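Local coordinates for 2-hydroxyisobutyryl-CoA synthetase (Aquincola tertiaricarbonis, PDB 6HDY), which is a CoA synthetase of the ANL superfamily, built from an AMP-binding domain and a smaller C-terminal domain, at residues F88-K97 against P336-D344; S277-V287 against Y327-M337. All coordinates share one frame; numbering follows the deposited sequence.

Interaction 1: F88-K97 against P336-D344. With 8LQ ([[(2~{R},3~{S},4~{R},5~{R})-5-(6-aminopurin-9-yl)-3,4-bis(oxidanyl)oxolan-2-yl]methoxy-oxidanyl-phosphoryl] (3~{S})-3-oxidanylbutanoate), chain C.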
loop_
_atom_site.group_PDB
_atom_site.type_symbol
_atom_site.label_atom_id
_atom_site.label_comp_id
_atom_site.label_asym_id
_atom_site.label_seq_id
_atom_site.Cartn_x
_atom_site.Cartn_y
_atom_site.Cartn_z
ATOM N N PHE A 88 -36.680 13.922 -4.812
ATOM C CA PHE A 88 -35.471 13.114 -4.867
ATOM C C PHE A 88 -35.706 11.690 -4.343
ATOM O O PHE A 88 -35.391 10.735 -5.047
ATOM C CB PHE A 88 -34.357 13.812 -4.067
ATOM C CG PHE A 88 -32.954 13.333 -4.341
ATOM C CD1 PHE A 88 -32.353 13.557 -5.577
ATOM C CD2 PHE A 88 -32.209 12.703 -3.347
ATOM C CE1 PHE A 88 -31.055 13.098 -5.836
ATOM C CE2 PHE A 88 -30.893 12.293 -3.588
ATOM C CZ PHE A 88 -30.334 12.474 -4.837
ATOM N N GLU A 89 -36.290 11.544 -3.133
ATOM C CA GLU A 89 -36.509 10.223 -2.526
ATOM C C GLU A 89 -37.559 9.375 -3.225
ATOM O O GLU A 89 -37.426 8.148 -3.274
ATOM C CB GLU A 89 -36.821 10.330 -1.026
ATOM C CG GLU A 89 -38.104 11.072 -0.696
ATOM C CD GLU A 89 -38.289 11.472 0.753
ATOM O OE1 GLU A 89 -37.628 10.880 1.637
ATOM O OE2 GLU A 89 -39.125 12.366 1.007
ATOM N N ALA A 90 -38.597 10.027 -3.751
ATOM C CA ALA A 90 -39.734 9.373 -4.384
ATOM C C ALA A 90 -39.558 9.079 -5.869
ATOM O O ALA A 90 -39.980 8.010 -6.321
ATOM C CB ALA A 90 -40.998 10.196 -4.153
ATOM N N ARG A 91 -38.956 10.017 -6.630
ATOM C CA ARG A 91 -38.815 9.893 -8.083
ATOM C C ARG A 91 -37.534 9.226 -8.554
ATOM O O ARG A 91 -37.562 8.510 -9.560
ATOM C CB ARG A 91 -38.974 11.260 -8.782
ATOM C CG ARG A 91 -40.256 12.001 -8.460
ATOM C CD ARG A 91 -40.234 13.396 -9.057
ATOM N NE ARG A 91 -41.483 14.113 -8.802
ATOM C CZ ARG A 91 -42.567 14.041 -9.567
ATOM N NH1 ARG A 91 -43.657 14.728 -9.250
ATOM N NH2 ARG A 91 -42.570 13.283 -10.660
ATOM N N VAL A 92 -36.412 9.494 -7.862
ATOM C CA VAL A 92 -35.102 8.967 -8.245
ATOM C C VAL A 92 -34.934 7.509 -7.782
ATOM O O VAL A 92 -34.927 7.241 -6.575
ATOM C CB VAL A 92 -33.926 9.887 -7.808
ATOM C CG1 VAL A 92 -32.585 9.385 -8.344
ATOM C CG2 VAL A 92 -34.163 11.331 -8.225
ATOM N N PRO A 93 -34.789 6.550 -8.736
ATOM C CA PRO A 93 -34.580 5.147 -8.333
ATOM C C PRO A 93 -33.210 4.948 -7.685
ATOM O O PRO A 93 -32.231 5.584 -8.103
ATOM C CB PRO A 93 -34.680 4.386 -9.660
ATOM C CG PRO A 93 -34.222 5.370 -10.684
ATOM C CD PRO A 93 -34.732 6.701 -10.211
ATOM N N VAL A 94 -33.140 4.087 -6.662
ATOM C CA VAL A 94 -31.864 3.790 -6.015
ATOM C C VAL A 94 -30.967 2.944 -6.927
ATOM O O VAL A 94 -31.451 2.114 -7.702
ATOM C CB VAL A 94 -31.983 3.137 -4.610
ATOM C CG1 VAL A 94 -32.613 4.085 -3.612
ATOM C CG2 VAL A 94 -32.725 1.796 -4.658
ATOM N N VAL A 95 -29.662 3.141 -6.806
ATOM C CA VAL A 95 -28.672 2.344 -7.521
ATOM C C VAL A 95 -28.309 1.185 -6.594
ATOM O O VAL A 95 -28.113 1.401 -5.407
ATOM C CB VAL A 95 -27.416 3.172 -7.874
ATOM C CG1 VAL A 95 -26.332 2.281 -8.505
ATOM C CG2 VAL A 95 -27.777 4.348 -8.785
ATOM N N LYS A 96 -28.252 -0.027 -7.133
ATOM C CA LYS A 96 -27.825 -1.230 -6.417
ATOM C C LYS A 96 -26.399 -1.591 -6.886
ATOM O O LYS A 96 -26.021 -1.262 -8.011
ATOM C CB LYS A 96 -28.793 -2.393 -6.696
ATOM C CG LYS A 96 -30.155 -2.256 -6.015
ATOM C CD LYS A 96 -31.126 -3.324 -6.503
ATOM C CE LYS A 96 -32.430 -3.343 -5.740
ATOM N NZ LYS A 96 -33.413 -4.291 -6.342
ATOM N N LYS A 97 -25.614 -2.273 -6.032
ATOM C CA LYS A 97 -24.258 -2.733 -6.385
ATOM C C LYS A 97 -24.304 -3.705 -7.599
ATOM O O LYS A 97 -23.427 -3.657 -8.464
ATOM C CB LYS A 97 -23.567 -3.370 -5.175
ATOM C CG LYS A 97 -22.620 -2.418 -4.438
ATOM C CD LYS A 97 -23.160 -1.977 -3.087
ATOM C CE LYS A 97 -22.801 -2.919 -1.973
ATOM N NZ LYS A 97 -23.952 -3.115 -1.046
ATOM N N PRO A 336 -19.869 9.177 -10.368
ATOM C CA PRO A 336 -20.696 9.742 -9.284
ATOM C C PRO A 336 -21.834 8.798 -8.919
ATOM O O PRO A 336 -22.467 8.212 -9.794
ATOM C CB PRO A 336 -21.185 11.082 -9.850
ATOM C CG PRO A 336 -21.172 10.903 -11.321
ATOM C CD PRO A 336 -20.038 9.945 -11.626
ATOM N N MET A 337 -22.033 8.607 -7.638
ATOM C CA MET A 337 -23.079 7.736 -7.111
ATOM C C MET A 337 -24.278 8.576 -6.720
ATOM O O MET A 337 -24.149 9.489 -5.900
ATOM C CB MET A 337 -22.588 6.946 -5.886
ATOM C CG MET A 337 -21.529 5.895 -6.156
ATOM S SD MET A 337 -21.888 4.568 -7.326
ATOM C CE MET A 337 -23.464 4.254 -7.072
ATOM N N ILE A 338 -25.428 8.308 -7.352
ATOM C CA ILE A 338 -26.657 9.051 -7.079
ATOM C C ILE A 338 -27.692 8.093 -6.524
ATOM O O ILE A 338 -28.267 7.281 -7.251
ATOM C CB ILE A 338 -27.177 9.899 -8.284
ATOM C CG1 ILE A 338 -26.050 10.777 -8.876
ATOM C CG2 ILE A 338 -28.376 10.758 -7.859
ATOM C CD1 ILE A 338 -26.333 11.319 -10.213
ATOM N N ARG A 339 -27.919 8.207 -5.224
ATOM C CA ARG A 339 -28.846 7.384 -4.465
ATOM C C ARG A 339 -28.416 5.921 -4.492
ATOM O O ARG A 339 -29.194 5.042 -4.843
ATOM C CB ARG A 339 -30.325 7.625 -4.883
ATOM C CG ARG A 339 -30.862 8.849 -4.191
ATOM C CD ARG A 339 -32.287 9.240 -4.508
ATOM N NE ARG A 339 -33.264 8.159 -4.391
ATOM C CZ ARG A 339 -33.897 7.808 -3.277
ATOM N NH1 ARG A 339 -33.610 8.402 -2.124
ATOM N NH2 ARG A 339 -34.801 6.843 -3.300
ATOM N N LEU A 340 -27.162 5.658 -4.107
ATOM C CA LEU A 340 -26.691 4.273 -3.989
ATOM C C LEU A 340 -27.202 3.679 -2.674
ATOM O O LEU A 340 -27.033 4.271 -1.600
ATOM C CB LEU A 340 -25.155 4.133 -4.095
ATOM C CG LEU A 340 -24.505 2.744 -3.818
ATOM C CD1 LEU A 340 -24.835 1.732 -4.926
ATOM C CD2 LEU A 340 -22.985 2.867 -3.650
ATOM N N LEU A 341 -27.858 2.516 -2.796
ATOM C CA LEU A 341 -28.398 1.736 -1.695
ATOM C C LEU A 341 -27.219 1.018 -0.991
ATOM O O LEU A 341 -26.481 0.284 -1.637
ATOM C CB LEU A 341 -29.440 0.735 -2.243
ATOM C CG LEU A 341 -30.020 -0.307 -1.264
ATOM C CD1 LEU A 341 -30.747 0.362 -0.103
ATOM C CD2 LEU A 341 -30.973 -1.248 -1.985
ATOM N N SER A 342 -27.013 1.284 0.309
ATOM C CA SER A 342 -25.906 0.676 1.053
ATOM C C SER A 342 -26.182 -0.763 1.407
ATOM O O SER A 342 -25.270 -1.587 1.370
ATOM C CB SER A 342 -25.596 1.464 2.319
ATOM O OG SER A 342 -26.633 1.299 3.273
ATOM N N GLY A 343 -27.436 -1.045 1.743
ATOM C CA GLY A 343 -27.889 -2.350 2.202
ATOM C C GLY A 343 -27.570 -2.538 3.674
ATOM O O GLY A 343 -27.624 -3.659 4.184
ATOM N N ASP A 344 -27.226 -1.431 4.371
ATOM C CA ASP A 344 -26.849 -1.424 5.779
ATOM C C ASP A 344 -28.013 -1.004 6.639
ATOM O O ASP A 344 -29.009 -0.517 6.113
ATOM C CB ASP A 344 -25.642 -0.501 6.002
ATOM C CG ASP A 344 -24.396 -0.980 5.300
ATOM O OD1 ASP A 344 -24.084 -2.179 5.404
ATOM O OD2 ASP A 344 -23.727 -0.156 4.654
HETATM N N9 8LQ C . -18.823 -0.576 7.051
HETATM C C8 8LQ C . -17.883 0.290 6.639
HETATM N N7 8LQ C . -17.661 1.171 7.609
HETATM C C5 8LQ C . -18.485 0.872 8.626
HETATM C C6 8LQ C . -18.654 1.385 9.865
HETATM N N6 8LQ C . -17.938 2.443 10.211
HETATM N N1 8LQ C . -19.551 0.873 10.730
HETATM C C2 8LQ C . -20.314 -0.244 10.379
HETATM N N3 8LQ C . -20.072 -0.799 9.131
HETATM C C4 8LQ C . -19.198 -0.218 8.276
HETATM C CAA 8LQ C . -13.627 2.146 2.307
HETATM C CAZ 8LQ C . -14.171 2.263 3.755
HETATM O OAE 8LQ C . -13.295 1.586 4.652
HETATM C CAL 8LQ C . -15.584 1.666 3.906
HETATM C CAS 8LQ C . -15.610 0.206 3.434
HETATM O OAC 8LQ C . -15.176 -0.682 4.161
HETATM O OAQ 8LQ C . -16.065 0.011 2.143
HETATM P PBC 8LQ C . -16.447 -1.430 1.563
HETATM O OAH 8LQ C . -15.078 -2.235 1.563
HETATM O OAD 8LQ C . -17.079 -1.377 0.233
HETATM O "O5'" 8LQ C . -17.463 -2.019 2.620
HETATM C "C5'" 8LQ C . -18.595 -1.212 2.937
HETATM C "C4'" 8LQ C . -19.432 -1.907 3.981
HETATM O "O4'" 8LQ C . -18.631 -2.123 5.174
HETATM C "C3'" 8LQ C . -20.491 -0.970 4.381
HETATM O "O3'" 8LQ C . -21.629 -1.082 3.480
HETATM C "C2'" 8LQ C . -20.803 -1.473 5.792
HETATM O "O2'" 8LQ C . -21.577 -2.737 5.761
HETATM C "C1'" 8LQ C . -19.412 -1.744 6.316
HETATM O O HOH W 1 -30.116 6.951 -9.233
HETATM O O HOH W 2 -26.916 -2.150 -3.251
#
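Arg339 buries its side chain against the end of helix 85-91, where backbone carbonyls and an aromatic ring receive it. Its NE donates to Val92 O at 2.9 Å, a bent bond (144° at the hydrogen) that meets the carbonyl from above its plane, and NH2 adds a weak bond to the same oxygen. A long, flexible residue ending in a planar cation suits this place: its methylene part can lie on a ring while the guanidinium meets carbonyls at a helix end. Phe88 O and Glu89 O lie over one guanidinium face, and Val94 CG1 packs on the opposite one.

Arg339 CD sits 3.7 Å from the centroid of the Phe88 ring, a CH-pi contact over the face. Phe88 brings its ring there with CG anti to the backbone N (chi1 -163°). Beta-branched Val95 packs its CG1 against two apolar neighbours, 3.8 Å from Met337 CE and 3.9 Å from Leu340 CD1.

Between backbones, Val95 forms a single beta bridge with Leu340: Val95 N donates to Arg339 O at 2.8 Å, and Leu341 N to Val95 O at 2.9 Å, almost straight at 176°. One water joins Pro93 O to Ile338 O, another Lys97 N to Leu341 O. Lys97 NZ reaches Ser342 O weakly, while Asp344 grips both ribose hydroxyls of 8LQ.

Arg339 and Leu340 form a G1 bulge opposite Tyr327 of strand 322-329. Arg339 NH1 forms a salt bridge with Glu307 of strand 304-310, and helices 43-64 and 66-74 pack on Ile338.

Interaction 2: S277-V287 against Y327-M337. With 3HL ((3S)-3-hydroxybutanoic acid), chain B; 8LQ ([[(2~{R},3~{S},4~{R},5~{R})-5-(6-aminopurin-9-yl)-3,4-bis(oxidanyl)oxolan-2-yl]methoxy-oxidanyl-phosphoryl] (3~{S})-3-oxidanylbutanoate), chain C.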
loop_
_atom_site.group_PDB
_atom_site.type_symbol
_atom_site.label_atom_id
_atom_site.label_comp_id
_atom_site.label_asym_id
_atom_site.label_seq_id
_atom_site.Cartn_x
_atom_site.Cartn_y
_atom_site.Cartn_z
ATOM N N SER A 277 -18.630 4.986 5.171
ATOM C CA SER A 277 -19.844 4.577 4.465
ATOM C C SER A 277 -19.446 3.371 3.614
ATOM O O SER A 277 -19.393 2.253 4.127
ATOM C CB SER A 277 -20.402 5.721 3.615
ATOM O OG SER A 277 -19.418 6.292 2.767
ATOM N N MET A 278 -19.096 3.610 2.335
ATOM C CA MET A 278 -18.733 2.607 1.335
ATOM C C MET A 278 -17.593 3.105 0.491
ATOM O O MET A 278 -17.379 4.304 0.404
ATOM C CB MET A 278 -19.932 2.317 0.424
ATOM C CG MET A 278 -21.233 2.043 1.181
ATOM S SD MET A 278 -22.598 1.790 0.051
ATOM C CE MET A 278 -23.214 3.130 0.073
ATOM N N ALA A 279 -16.876 2.180 -0.156
ATOM C CA ALA A 279 -15.769 2.444 -1.066
ATOM C C ALA A 279 -16.273 3.168 -2.306
ATOM O O ALA A 279 -15.579 4.054 -2.824
ATOM C CB ALA A 279 -15.102 1.121 -1.455
ATOM N N GLU A 280 -17.484 2.801 -2.779
ATOM C CA GLU A 280 -18.138 3.428 -3.952
ATOM C C GLU A 280 -18.425 4.884 -3.595
ATOM O O GLU A 280 -18.491 5.728 -4.473
ATOM C CB GLU A 280 -19.490 2.754 -4.274
ATOM C CG GLU A 280 -19.439 1.344 -4.835
ATOM C CD GLU A 280 -19.187 0.227 -3.832
ATOM O OE1 GLU A 280 -19.052 0.506 -2.620
ATOM O OE2 GLU A 280 -19.097 -0.939 -4.273
ATOM N N MET A 281 -18.577 5.161 -2.295
ATOM C CA MET A 281 -18.888 6.483 -1.748
ATOM C C MET A 281 -17.681 7.284 -1.253
ATOM O O MET A 281 -17.886 8.201 -0.454
ATOM C CB MET A 281 -19.955 6.369 -0.638
ATOM C CG MET A 281 -21.258 5.857 -1.142
ATOM S SD MET A 281 -21.783 6.820 -2.571
ATOM C CE MET A 281 -23.125 6.106 -2.852
ATOM N N SER A 282 -16.435 6.986 -1.728
ATOM C CA SER A 282 -15.287 7.814 -1.318
ATOM C C SER A 282 -15.602 9.235 -1.790
ATOM O O SER A 282 -16.086 9.377 -2.909
ATOM C CB SER A 282 -13.985 7.338 -1.934
ATOM O OG SER A 282 -13.729 5.995 -1.564
ATOM N N PRO A 283 -15.456 10.299 -0.971
ATOM C CA PRO A 283 -14.930 10.352 0.409
ATOM C C PRO A 283 -15.853 9.628 1.410
ATOM O O PRO A 283 -16.931 10.114 1.752
ATOM C CB PRO A 283 -14.775 11.868 0.656
ATOM C CG PRO A 283 -15.821 12.508 -0.223
ATOM C CD PRO A 283 -15.834 11.640 -1.464
ATOM N N PHE A 284 -15.442 8.429 1.827
ATOM C CA PHE A 284 -16.223 7.532 2.683
ATOM C C PHE A 284 -16.352 8.043 4.122
ATOM O O PHE A 284 -17.214 7.556 4.855
ATOM C CB PHE A 284 -15.661 6.091 2.647
ATOM C CG PHE A 284 -14.206 6.012 3.058
ATOM C CD1 PHE A 284 -13.846 6.002 4.406
ATOM C CD2 PHE A 284 -13.194 5.981 2.099
ATOM C CE1 PHE A 284 -12.511 5.973 4.785
ATOM C CE2 PHE A 284 -11.861 5.918 2.481
ATOM C CZ PHE A 284 -11.528 5.919 3.823
ATOM N N MET A 285 -15.499 9.019 4.524
ATOM C CA MET A 285 -15.573 9.631 5.852
ATOM C C MET A 285 -16.786 10.597 5.934
ATOM O O MET A 285 -16.937 11.272 6.938
ATOM C CB MET A 285 -14.240 10.344 6.218
ATOM C CG MET A 285 -13.090 9.385 6.462
ATOM S SD MET A 285 -11.511 10.154 6.933
ATOM C CE MET A 285 -11.886 10.676 8.546
ATOM N N ASN A 286 -17.677 10.625 4.907
ATOM C CA ASN A 286 -18.905 11.457 4.876
ATOM C C ASN A 286 -19.846 11.169 6.085
ATOM O O ASN A 286 -20.770 11.925 6.382
ATOM C CB ASN A 286 -19.635 11.288 3.528
ATOM C CG ASN A 286 -20.285 9.934 3.372
ATOM O OD1 ASN A 286 -19.624 8.936 3.176
ATOM N ND2 ASN A 286 -21.592 9.851 3.511
ATOM N N VAL A 287 -19.612 10.044 6.746
ATOM C CA VAL A 287 -20.248 9.665 8.009
ATOM C C VAL A 287 -19.068 9.467 8.965
ATOM O O VAL A 287 -18.159 8.674 8.659
ATOM C CB VAL A 287 -21.262 8.482 7.978
ATOM C CG1 VAL A 287 -22.530 8.864 7.223
ATOM C CG2 VAL A 287 -20.643 7.206 7.415
ATOM N N TYR A 327 -26.972 6.925 -0.368
ATOM C CA TYR A 327 -26.007 8.013 -0.504
ATOM C C TYR A 327 -25.908 8.627 -1.878
ATOM O O TYR A 327 -26.014 7.924 -2.881
ATOM C CB TYR A 327 -24.603 7.537 -0.104
ATOM C CG TYR A 327 -24.451 6.894 1.256
ATOM C CD1 TYR A 327 -24.342 7.671 2.411
ATOM C CD2 TYR A 327 -24.294 5.515 1.381
ATOM C CE1 TYR A 327 -24.100 7.088 3.657
ATOM C CE2 TYR A 327 -24.031 4.924 2.619
ATOM C CZ TYR A 327 -23.943 5.715 3.755
ATOM O OH TYR A 327 -23.716 5.136 4.980
ATOM N N THR A 328 -25.617 9.948 -1.912
ATOM C CA THR A 328 -25.405 10.715 -3.138
ATOM C C THR A 328 -24.185 11.633 -3.006
ATOM O O THR A 328 -24.112 12.428 -2.066
ATOM C CB THR A 328 -26.677 11.487 -3.571
ATOM O OG1 THR A 328 -27.769 10.574 -3.745
ATOM C CG2 THR A 328 -26.460 12.285 -4.859
ATOM N N HIS A 329 -23.243 11.521 -3.974
ATOM C CA HIS A 329 -22.069 12.383 -4.105
ATOM C C HIS A 329 -22.486 13.794 -4.484
ATOM O O HIS A 329 -23.236 13.981 -5.455
ATOM C CB HIS A 329 -21.097 11.872 -5.219
ATOM C CG HIS A 329 -20.239 10.716 -4.795
ATOM N ND1 HIS A 329 -20.263 9.507 -5.475
ATOM C CD2 HIS A 329 -19.336 10.634 -3.792
ATOM C CE1 HIS A 329 -19.390 8.731 -4.855
ATOM N NE2 HIS A 329 -18.816 9.363 -3.829
ATOM N N LEU A 330 -21.948 14.801 -3.770
ATOM C CA LEU A 330 -22.220 16.201 -4.164
ATOM C C LEU A 330 -20.980 16.889 -4.789
ATOM O O LEU A 330 -21.089 17.981 -5.346
ATOM C CB LEU A 330 -22.756 17.020 -2.966
ATOM C CG LEU A 330 -24.006 16.499 -2.252
ATOM C CD1 LEU A 330 -24.381 17.409 -1.117
ATOM C CD2 LEU A 330 -25.164 16.351 -3.212
ATOM N N GLU A 331 -19.807 16.238 -4.717
ATOM C CA GLU A 331 -18.530 16.789 -5.163
ATOM C C GLU A 331 -17.678 15.793 -5.950
ATOM O O GLU A 331 -16.458 15.724 -5.740
ATOM C CB GLU A 331 -17.750 17.340 -3.946
ATOM C CG GLU A 331 -18.388 18.550 -3.271
ATOM C CD GLU A 331 -17.583 19.226 -2.180
ATOM O OE1 GLU A 331 -16.645 18.602 -1.638
ATOM O OE2 GLU A 331 -17.888 20.397 -1.870
ATOM N N ARG A 332 -18.305 15.021 -6.869
ATOM C CA ARG A 332 -17.587 14.047 -7.707
ATOM C C ARG A 332 -18.033 14.056 -9.153
ATOM O O ARG A 332 -19.230 14.044 -9.438
ATOM C CB ARG A 332 -17.655 12.620 -7.114
ATOM C CG ARG A 332 -16.681 12.410 -5.957
ATOM C CD ARG A 332 -16.406 10.960 -5.649
ATOM N NE ARG A 332 -15.810 10.207 -6.768
ATOM C CZ ARG A 332 -15.495 8.918 -6.705
ATOM N NH1 ARG A 332 -15.703 8.230 -5.586
ATOM N NH2 ARG A 332 -14.970 8.305 -7.760
ATOM N N THR A 333 -17.061 14.078 -10.074
ATOM C CA THR A 333 -17.317 14.059 -11.515
ATOM C C THR A 333 -17.070 12.670 -12.120
ATOM O O THR A 333 -17.600 12.377 -13.185
ATOM C CB THR A 333 -16.479 15.136 -12.218
ATOM O OG1 THR A 333 -15.103 14.956 -11.867
ATOM C CG2 THR A 333 -16.941 16.562 -11.887
ATOM N N SER A 334 -16.259 11.817 -11.456
ATOM C CA SER A 334 -15.914 10.466 -11.952
ATOM C C SER A 334 -16.681 9.420 -11.143
ATOM O O SER A 334 -16.667 9.482 -9.906
ATOM C CB SER A 334 -14.406 10.212 -11.869
ATOM O OG SER A 334 -13.999 9.888 -10.545
ATOM N N GLN A 335 -17.370 8.474 -11.838
ATOM C CA GLN A 335 -18.223 7.452 -11.204
ATOM C C GLN A 335 -19.125 8.049 -10.109
ATOM O O GLN A 335 -19.132 7.541 -8.989
ATOM C CB GLN A 335 -17.397 6.251 -10.700
ATOM C CG GLN A 335 -16.734 5.476 -11.867
ATOM C CD GLN A 335 -16.004 4.235 -11.379
ATOM O OE1 GLN A 335 -15.236 4.277 -10.417
ATOM N NE2 GLN A 335 -16.209 3.107 -12.048
ATOM N N PRO A 336 -19.869 9.177 -10.368
ATOM C CA PRO A 336 -20.696 9.742 -9.284
ATOM C C PRO A 336 -21.834 8.798 -8.919
ATOM O O PRO A 336 -22.467 8.212 -9.794
ATOM C CB PRO A 336 -21.185 11.082 -9.850
ATOM C CG PRO A 336 -21.172 10.903 -11.321
ATOM C CD PRO A 336 -20.038 9.945 -11.626
ATOM N N MET A 337 -22.033 8.607 -7.638
ATOM C CA MET A 337 -23.079 7.736 -7.111
ATOM C C MET A 337 -24.278 8.576 -6.720
ATOM O O MET A 337 -24.149 9.489 -5.900
ATOM C CB MET A 337 -22.588 6.946 -5.886
ATOM C CG MET A 337 -21.529 5.895 -6.156
ATOM S SD MET A 337 -21.888 4.568 -7.326
ATOM C CE MET A 337 -23.464 4.254 -7.072
HETATM C CA 3HL B . -15.032 0.983 3.476
HETATM C CB 3HL B . -14.535 1.503 2.108
HETATM O OG1 3HL B . -14.282 2.904 2.092
HETATM C CG2 3HL B . -13.262 0.833 1.687
HETATM C C 3HL B . -15.061 2.135 4.451
HETATM O OA 3HL B . -14.007 2.651 4.795
HETATM O OB 3HL B . -16.291 2.640 4.723
HETATM N N9 8LQ C . -18.823 -0.576 7.051
HETATM C C8 8LQ C . -17.883 0.290 6.639
HETATM N N7 8LQ C . -17.661 1.171 7.609
HETATM C C5 8LQ C . -18.485 0.872 8.626
HETATM C C6 8LQ C . -18.654 1.385 9.865
HETATM N N6 8LQ C . -17.938 2.443 10.211
HETATM N N1 8LQ C . -19.551 0.873 10.730
HETATM C C2 8LQ C . -20.314 -0.244 10.379
HETATM N N3 8LQ C . -20.072 -0.799 9.131
HETATM C C4 8LQ C . -19.198 -0.218 8.276
HETATM C CAA 8LQ C . -13.627 2.146 2.307
HETATM C CAZ 8LQ C . -14.171 2.263 3.755
HETATM O OAE 8LQ C . -13.295 1.586 4.652
HETATM C CAL 8LQ C . -15.584 1.666 3.906
HETATM C CAS 8LQ C . -15.610 0.206 3.434
HETATM O OAC 8LQ C . -15.176 -0.682 4.161
HETATM O OAQ 8LQ C . -16.065 0.011 2.143
HETATM P PBC 8LQ C . -16.447 -1.430 1.563
HETATM O OAH 8LQ C . -15.078 -2.235 1.563
HETATM O OAD 8LQ C . -17.079 -1.377 0.233
HETATM O "O5'" 8LQ C . -17.463 -2.019 2.620
HETATM C "C5'" 8LQ C . -18.595 -1.212 2.937
HETATM C "C4'" 8LQ C . -19.432 -1.907 3.981
HETATM O "O4'" 8LQ C . -18.631 -2.123 5.174
HETATM C "C3'" 8LQ C . -20.491 -0.970 4.381
HETATM O "O3'" 8LQ C . -21.629 -1.082 3.480
HETATM C "C2'" 8LQ C . -20.803 -1.473 5.792
HETATM O "O2'" 8LQ C . -21.577 -2.737 5.761
HETATM C "C1'" 8LQ C . -19.412 -1.744 6.316
HETATM O O HOH W 3 -14.715 5.345 -5.274
#
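The peptide bond between Ser282 and Pro283 is cis, and its own carbonyl oxygen, Ser282 O, is held by two side-chain donors, Arg332 and His329. The loop 277-287 links strand 271-274 of the parallel sheet to strand 287-288 in this AMP-binding fold, and a type I turn from Ala279 to Ser282 carries it past the end of strand 322-329. Arg332 NH1 and His329 NE2 each donate to Ser282 O at 2.9 Å, from opposite faces of the carbonyl plane. Imidazole suits the site because it has an acceptor and a donor at different corners of one ring: ND1 takes Met337 N in the ring plane and NE2 donates to the loop. Arg332 NE also forms a salt bridge with Asp143.

Met281 lays its soft sulfur over the His329 ring, SD 4.2 Å from the centroid. The bend at chi2 (-51°) swings SD over the imidazole, while CG lies near the Tyr327 ring. On the Tyr327 ring, Ser277 CB makes a CH-pi contact over one face, a small side chain allowing the close approach, while Val287 CG1 lies at the edge.

The other side of the loop lines the ligand pocket. Phe284 turns a face to (3S)-3-hydroxybutanoic acid and 8LQ, whose overlapping modelled positions must be alternatives, and Ala279 N lies 3.3 Å from 8LQ OAQ. A water donates to Ala279 O and accepts from Arg332 NH1 at 3.1 Å.

Overall arrangement
Both contacts hold neighbouring strands of one antiparallel sheet: interaction 1 uses strand 340-347 and interaction 2 strand 322-329, with Pro336 and Met337 common to both. They meet directly, Leu340 N lying 2.8 Å from Tyr327 O and Arg339 N 2.8 Å from Thr328 OG1. Every touching residue of interaction 2 is buried, whereas interaction 1, also largely buried, reaches solvent at Lys96. Their chemistry follows their place. Interaction 1, beside a helix end, combines a beta bridge with the inserted Arg339 side chain; in interaction 2, at a pocket loop, no backbone-to-backbone bond crosses, and side-chain donors, rings and sulfur do the joining. Interaction 1 holds the ribose hydroxyls of 8LQ through Asp344, while interaction 2 borders its ribose and acyl-phosphate part.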